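Local coordinates for protein acetyl-xylan esterase (Streptomyces lividans, PDB 2CC0) that catalyses the removal of acetyl groups from xylan, acting as a metal-ion-dependent family 4 carbohydrate esterase related to polysaccharide deacetylases, at residues A[14-17]-A[18-21]; A[38-41]-A[42-46]; A[60-63]-A[64-68]. All blocks are in the same frame, centred on the assembly; numbering follows the deposited sequence.

Contact 1. Residues A[14-17]-A[18-21]; sequences GPSG and STQS
Ser16 and Thr19 bracket a type I beta turn that leads from the end of strand 5-12 into helix 19-28, and the side chain of Ser16 acts as a cap on the way in. Its OG accepts from Ser18 N at 3.0 Å, in a fairly straight bond (N-H...O 161°). The backbone closes the same turn: Thr19 N donates to Ser16 O at 3.1 Å. With chi1 at -58°, Thr19 OG1 lies beside its own backbone N, which puts it 3.0 Å from Ser16 N, while CG2 takes the position anti to the threonine nitrogen. The two hydroxyl groups do not pair with each other; each is hydrogen-bonded to its own carboxylate oxygen of Asp156, Ser16 OG to OD1 and Thr19 OG1 to OD2. Asp156, just past the C-terminal end of strand 151-155, thus takes both. Pro15, which follows a cis peptide bond, touches the same threonine, its CB lying 3.6 Å from Thr19 OG1, and finds nonpolar neighbours in Leu48 and Val49 of helix 46-54. With an alanine at the Ser16 position, Ser18 N would probably lose its cap and Asp156 OD1 this hydroxyl partner. Beyond the turn, water bridges loop and helix: one molecule donates to Ser16 O and accepts from Gln20 N, and another donates to Gly17 O at 2.8 Å and accepts from Ser21 N.

Contact 2. Residues A[38-41]-A[42-46]; sequences QGQY and AAQNP
Asn45 folds its side chain back onto Tyr41 at the end of the short helix 39-44. Its ND2 donates to Tyr41 O at 3.0 Å, in the carbonyl plane and on a lone pair, with that oxygen also close to the plane of the Asn45 amide. The backbone N of Asn45 reaches the same oxygen in a weak, bent bond, so two donors share one carbonyl where the chain leaves helical geometry. CG of Asn45 stands beside its own backbone N (chi1 -58°), which helps bring the amide to that oxygen.

One residue earlier, Gln44 runs alongside Tyr41 in the same direction. OE1 of Gln44 sits in the plane of the tyrosine ring at its edge, 3.6 Å from CD1, and the amide is turned 73° from the ring. The aliphatic part of Gln44 passes close to the preceding turn, CG being 3.1 Å from Gln40 O. On one face of the Tyr41 ring, toward its rim, lies Gln40 CG, 3.7 Å above the plane.

Further out, Gln40 extends beyond CG and its NE2 donates to Gln38 OE1 at 2.9 Å, nearly along the C=O axis. Gln38 occupies the N-cap position, and its O accepts from Ala42 N at 3.0 Å. Ala42 packs on Ala87 and Ile88 of helix 74-90, while Asn45 is also N-cap of helix 46-54, without a side-chain capping bond. Gln38 NE2 is hydrogen-bonded to OD1 of Asp13, a zinc ligand. Two bonds of opposite sense, OE1 accepting and NE2 donating, probably fix which way round the Gln38 amide sits, consistent with a second-shell residue that steadies Asp13, with Gln40 behind it.

Contact 3. Residues A[60-63]-A[64-68]; sequences ANHS and YTHPH. With ZN (zinc ion), chain C.
His62 and His66 share one zinc ion through their NE2 atoms, their ring planes 80° apart and their centroids separated by 5.0 Å. His62 NE2 lies at the edge of the His66 ring, near its plane, 3.4 Å from His66 CD2; relative to the His62 ring the approach is oblique. Tyr103 meets the His66 ring in an edge-to-face pair. The metal bonds are 2.1 Å from His62 NE2 and 2.2 Å from His66 NE2, and a water is a further ligand. In both histidines CG is anti to the backbone N (chi1 -165° in His62, -156° in His66), which helps carry the rings to the zinc. ND1 of His62 is hydrogen-bonded to Arg100 O, which probably limits rotation of that ring. The Tyr64 ring has Thr65 CG2 at its edge and makes a cation-pi contact with Arg83.

Ser63 holds the bend between the ligands: OG accepts from His66 N at 2.9 Å, in a bent bond, and donates to His62 O on a lone pair. Before it, Asn61 OD1 accepts from Ser63 N at 2.9 Å, an Asx turn at the end of strand 58-61. Together with Asp13, the two histidines form the Asp-His-His metal site characteristic of family 4 carbohydrate esterases.

How the contacts relate
Following the chain, the three contacts come in series, none enclosing or crossing another, and each falls at the end of a strand of the parallel sheet: contact 1 turns from strand 5-12 into helix 19-28, contact 2 is the short helix after strand 34-37, and contact 3 takes in the end of strand 58-61 and the loop beyond it. Gly14 O and Gln38 N, 3.1 Å apart, probably bond contact 2 to contact 1; Gly39 N and Ser63 O, at 2.8 Å, probably bond it to contact 3. Contacts 1 and 3 do not touch, their nearest atoms being about 6 Å apart. Contact 2 thus ties the junctions after three neighbouring strands together, and contact 3 holds two of the zinc ligands.

Contact 1. Residues A[14-17]-A[18-21]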
loop_
_atom_site.group_PDB
_atom_site.type_symbol
_atom_site.label_atom_id
_atom_site.label_comp_id
_atom_site.label_asym_id
_atom_site.label_seq_id
_atom_site.Cartn_x
_atom_site.Cartn_y
_atom_site.Cartn_z
ATOM N N GLY A 14 0.900 21.610 3.276
ATOM C CA GLY A 14 1.494 22.638 4.126
ATOM C C GLY A 14 2.967 22.802 3.835
ATOM O O GLY A 14 3.518 22.234 2.874
ATOM N N PRO A 15 3.645 23.575 4.688
ATOM C CA PRO A 15 2.957 24.328 5.747
ATOM C C PRO A 15 2.488 25.698 5.265
ATOM O O PRO A 15 2.672 26.039 4.095
ATOM C CB PRO A 15 4.095 24.632 6.749
ATOM C CG PRO A 15 5.377 24.316 6.071
ATOM C CD PRO A 15 5.107 23.714 4.714
ATOM N N SER A 16 1.780 26.426 6.112
ATOM C CA SER A 16 0.723 27.393 5.761
ATOM C C SER A 16 0.405 28.163 7.038
ATOM O O SER A 16 0.799 27.757 8.146
ATOM C CB SER A 16 -0.534 26.858 5.112
ATOM O OG SER A 16 -1.469 26.543 6.095
ATOM N N GLY A 17 -0.313 29.276 6.904
ATOM C CA GLY A 17 -0.831 29.953 8.090
ATOM C C GLY A 17 -1.784 29.174 8.998
ATOM O O GLY A 17 -2.125 29.649 10.087
ATOM N N SER A 18 -2.235 27.993 8.548
ATOM C CA SER A 18 -3.119 27.110 9.308
ATOM C C SER A 18 -2.354 26.058 10.103
ATOM O O SER A 18 -2.923 25.391 10.976
ATOM C CB SER A 18 -4.088 26.379 8.366
ATOM O OG SER A 18 -4.752 27.283 7.505
ATOM N N THR A 19 -1.075 25.895 9.790
ATOM C CA THR A 19 -0.311 24.763 10.320
ATOM C C THR A 19 -0.155 24.772 11.832
ATOM O O THR A 19 -0.408 23.740 12.480
ATOM C CB THR A 19 1.062 24.690 9.648
ATOM O OG1 THR A 19 0.855 24.571 8.232
ATOM C CG2 THR A 19 1.895 23.484 10.179
ATOM N N GLN A 20 0.267 25.903 12.408
ATOM C CA GLN A 20 0.488 25.882 13.863
ATOM C C GLN A 20 -0.781 25.512 14.653
ATOM O O GLN A 20 -0.708 24.729 15.610
ATOM C CB GLN A 20 1.087 27.190 14.387
ATOM C CG GLN A 20 1.596 27.060 15.832
ATOM C CD GLN A 20 2.791 26.090 15.983
ATOM O OE1 GLN A 20 3.899 26.393 15.546
ATOM N NE2 GLN A 20 2.562 24.925 16.610
ATOM N N SER A 21 -1.939 26.061 14.260
ATOM C CA SER A 21 -3.208 25.730 14.920
ATOM C C SER A 21 -3.520 24.236 14.823
ATOM O O SER A 21 -3.921 23.622 15.805
ATOM C CB SER A 21 -4.358 26.537 14.317
ATOM O OG SER A 21 -4.205 27.917 14.642
HETATM O O HOH W 1 0.767 28.360 11.015
HETATM O O HOH W 2 -3.907 27.999 5.097
HETATM O O HOH W 3 -1.971 28.432 12.621
HETATM O O HOH W 4 -4.449 29.439 12.367
#

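Contact 2. Residues A[38-41]-A[42-46]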
loop_
_atom_site.group_PDB
_atom_site.type_symbol
_atom_site.label_atom_id
_atom_site.label_comp_id
_atom_site.label_asym_id
_atom_site.label_seq_id
_atom_site.Cartn_x
_atom_site.Cartn_y
_atom_site.Cartn_z
ATOM N N GLN A 38 4.524 20.611 0.467
ATOM C CA GLN A 38 5.081 21.017 -0.835
ATOM C C GLN A 38 6.439 21.679 -0.605
ATOM O O GLN A 38 6.600 22.478 0.333
ATOM C CB GLN A 38 4.180 22.028 -1.539
ATOM C CG GLN A 38 2.850 21.403 -1.997
ATOM C CD GLN A 38 2.040 22.351 -2.824
ATOM O OE1 GLN A 38 2.601 23.173 -3.546
ATOM N NE2 GLN A 38 0.722 22.248 -2.731
ATOM N N GLY A 39 7.393 21.371 -1.474
ATOM C CA GLY A 39 8.747 21.965 -1.337
ATOM C C GLY A 39 8.714 23.494 -1.320
ATOM O O GLY A 39 9.420 24.131 -0.527
ATOM N N GLN A 40 7.879 24.113 -2.160
ATOM C CA GLN A 40 7.871 25.591 -2.192
ATOM C C GLN A 40 7.472 26.172 -0.837
ATOM O O GLN A 40 7.982 27.213 -0.439
ATOM C CB GLN A 40 6.961 26.121 -3.306
ATOM C CG GLN A 40 5.493 25.819 -3.135
ATOM C CD GLN A 40 4.666 26.345 -4.298
ATOM O OE1 GLN A 40 5.020 27.372 -4.916
ATOM N NE2 GLN A 40 3.555 25.685 -4.584
ATOM N N TYR A 41 6.539 25.517 -0.145
ATOM C CA TYR A 41 6.086 25.991 1.173
ATOM C C TYR A 41 7.070 25.654 2.288
ATOM O O TYR A 41 7.200 26.426 3.251
ATOM C CB TYR A 41 4.686 25.468 1.509
ATOM C CG TYR A 41 3.633 25.877 0.486
ATOM C CD1 TYR A 41 3.672 27.134 -0.107
ATOM C CD2 TYR A 41 2.585 24.999 0.131
ATOM C CE1 TYR A 41 2.704 27.518 -1.069
ATOM C CE2 TYR A 41 1.629 25.367 -0.813
ATOM C CZ TYR A 41 1.695 26.634 -1.400
ATOM O OH TYR A 41 0.746 27.038 -2.325
ATOM N N ALA A 42 7.760 24.514 2.170
ATOM C CA ALA A 42 8.850 24.202 3.115
ATOM C C ALA A 42 9.952 25.265 2.993
ATOM O O ALA A 42 10.486 25.735 4.009
ATOM C CB ALA A 42 9.409 22.840 2.836
ATOM N N ALA A 43 10.283 25.640 1.757
ATOM C CA ALA A 43 11.312 26.665 1.496
ATOM C C ALA A 43 10.904 28.020 2.074
ATOM O O ALA A 43 11.743 28.758 2.628
ATOM C CB ALA A 43 11.565 26.771 -0.020
ATOM N N GLN A 44 9.623 28.354 1.948
ATOM C CA GLN A 44 9.096 29.656 2.370
ATOM C C GLN A 44 8.882 29.742 3.875
ATOM O O GLN A 44 8.853 30.849 4.439
ATOM C CB GLN A 44 7.786 29.963 1.636
ATOM C CG GLN A 44 7.979 30.289 0.134
ATOM C CD GLN A 44 6.700 30.139 -0.698
ATOM O OE1 GLN A 44 5.580 30.172 -0.178
ATOM N NE2 GLN A 44 6.875 29.984 -2.004
ATOM N N ASN A 45 8.741 28.586 4.537
ATOM C CA ASN A 45 8.375 28.562 5.961
ATOM C C ASN A 45 9.220 27.554 6.754
ATOM O O ASN A 45 8.663 26.608 7.344
ATOM C CB ASN A 45 6.901 28.172 6.134
ATOM C CG ASN A 45 5.941 29.099 5.401
ATOM O OD1 ASN A 45 5.549 30.141 5.934
ATOM N ND2 ASN A 45 5.537 28.714 4.187
ATOM N N PRO A 46 10.562 27.721 6.764
ATOM C CA PRO A 46 11.379 26.684 7.426
ATOM C C PRO A 46 11.024 26.498 8.910
ATOM O O PRO A 46 11.034 25.359 9.410
ATOM C CB PRO A 46 12.826 27.174 7.249
ATOM C CG PRO A 46 12.677 28.674 6.985
ATOM C CD PRO A 46 11.403 28.783 6.172
#

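Contact 3. Residues A[60-63]-A[64-68]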
loop_
_atom_site.group_PDB
_atom_site.type_symbol
_atom_site.label_atom_id
_atom_site.label_comp_id
_atom_site.label_asym_id
_atom_site.label_seq_id
_atom_site.Cartn_x
_atom_site.Cartn_y
_atom_site.Cartn_z
ATOM N N ALA A 60 6.955 14.578 5.047
ATOM C CA ALA A 60 7.094 13.833 3.811
ATOM C C ALA A 60 6.967 14.749 2.594
ATOM O O ALA A 60 6.647 15.933 2.725
ATOM C CB ALA A 60 6.076 12.685 3.753
ATOM N N ASN A 61 7.299 14.184 1.437
ATOM C CA ASN A 61 7.472 14.938 0.168
ATOM C C ASN A 61 6.175 14.941 -0.641
ATOM O O ASN A 61 5.624 13.863 -0.929
ATOM C CB ASN A 61 8.635 14.268 -0.607
ATOM C CG ASN A 61 9.045 14.994 -1.892
ATOM O OD1 ASN A 61 8.213 15.477 -2.670
ATOM N ND2 ASN A 61 10.362 14.973 -2.160
ATOM N N HIS A 62 5.702 16.131 -1.028
ATOM C CA HIS A 62 4.464 16.247 -1.806
ATOM C C HIS A 62 4.695 17.058 -3.107
ATOM O O HIS A 62 3.761 17.687 -3.610
ATOM C CB HIS A 62 3.340 16.851 -0.958
ATOM C CG HIS A 62 1.959 16.677 -1.531
ATOM N ND1 HIS A 62 1.535 15.527 -2.176
ATOM C CD2 HIS A 62 0.886 17.497 -1.490
ATOM C CE1 HIS A 62 0.265 15.663 -2.536
ATOM N NE2 HIS A 62 -0.152 16.851 -2.132
ATOM N N SER A 63 5.911 16.947 -3.665
ATOM C CA SER A 63 6.390 17.713 -4.846
ATOM C C SER A 63 6.662 19.175 -4.495
ATOM O O SER A 63 6.333 19.625 -3.389
ATOM C CB SER A 63 5.429 17.629 -6.038
ATOM O OG SER A 63 4.378 18.584 -5.900
ATOM N N TYR A 64 7.261 19.906 -5.439
ATOM C CA TYR A 64 7.650 21.295 -5.171
ATOM C C TYR A 64 6.502 22.276 -5.389
ATOM O O TYR A 64 6.300 23.170 -4.559
ATOM C CB TYR A 64 8.886 21.719 -5.977
ATOM C CG TYR A 64 9.626 22.851 -5.304
ATOM C CD1 TYR A 64 10.546 22.590 -4.281
ATOM C CD2 TYR A 64 9.407 24.188 -5.680
ATOM C CE1 TYR A 64 11.239 23.635 -3.623
ATOM C CE2 TYR A 64 10.087 25.237 -5.020
ATOM C CZ TYR A 64 10.993 24.955 -4.013
ATOM O OH TYR A 64 11.649 25.992 -3.366
ATOM N N THR A 65 5.762 22.100 -6.479
ATOM C CA THR A 65 4.723 23.067 -6.859
ATOM C C THR A 65 3.338 22.403 -7.095
ATOM O O THR A 65 2.413 23.059 -7.581
ATOM C CB THR A 65 5.112 23.821 -8.176
ATOM O OG1 THR A 65 5.085 22.907 -9.288
ATOM C CG2 THR A 65 6.493 24.492 -8.082
ATOM N N HIS A 66 3.211 21.112 -6.778
ATOM C CA HIS A 66 1.952 20.379 -6.916
ATOM C C HIS A 66 1.446 20.272 -8.387
ATOM O O HIS A 66 0.264 20.493 -8.643
ATOM C CB HIS A 66 0.874 21.010 -5.994
ATOM C CG HIS A 66 -0.236 20.077 -5.614
ATOM N ND1 HIS A 66 -1.311 19.816 -6.434
ATOM C CD2 HIS A 66 -0.447 19.358 -4.483
ATOM C CE1 HIS A 66 -2.138 18.983 -5.829
ATOM N NE2 HIS A 66 -1.639 18.688 -4.645
ATOM N N PRO A 67 2.337 19.924 -9.334
ATOM C CA PRO A 67 1.873 19.753 -10.720
ATOM C C PRO A 67 1.179 18.411 -10.877
ATOM O O PRO A 67 1.312 17.551 -9.996
ATOM C CB PRO A 67 3.185 19.718 -11.522
ATOM C CG PRO A 67 4.164 19.122 -10.583
ATOM C CD PRO A 67 3.790 19.645 -9.205
ATOM N N HIS A 68 0.485 18.221 -11.996
ATOM C CA HIS A 68 0.064 16.882 -12.389
ATOM C C HIS A 68 1.329 16.197 -12.904
ATOM O O HIS A 68 1.740 16.403 -14.034
ATOM C CB HIS A 68 -0.996 16.992 -13.487
ATOM C CG HIS A 68 -2.326 17.455 -12.991
ATOM N ND1 HIS A 68 -3.282 16.588 -12.505
ATOM C CD2 HIS A 68 -2.859 18.697 -12.899
ATOM C CE1 HIS A 68 -4.345 17.277 -12.125
ATOM N NE2 HIS A 68 -4.114 18.557 -12.358
HETATM ZN ZN ZN C . -1.941 17.847 -2.611
HETATM O O HOH W 5 -3.910 18.500 -2.485
#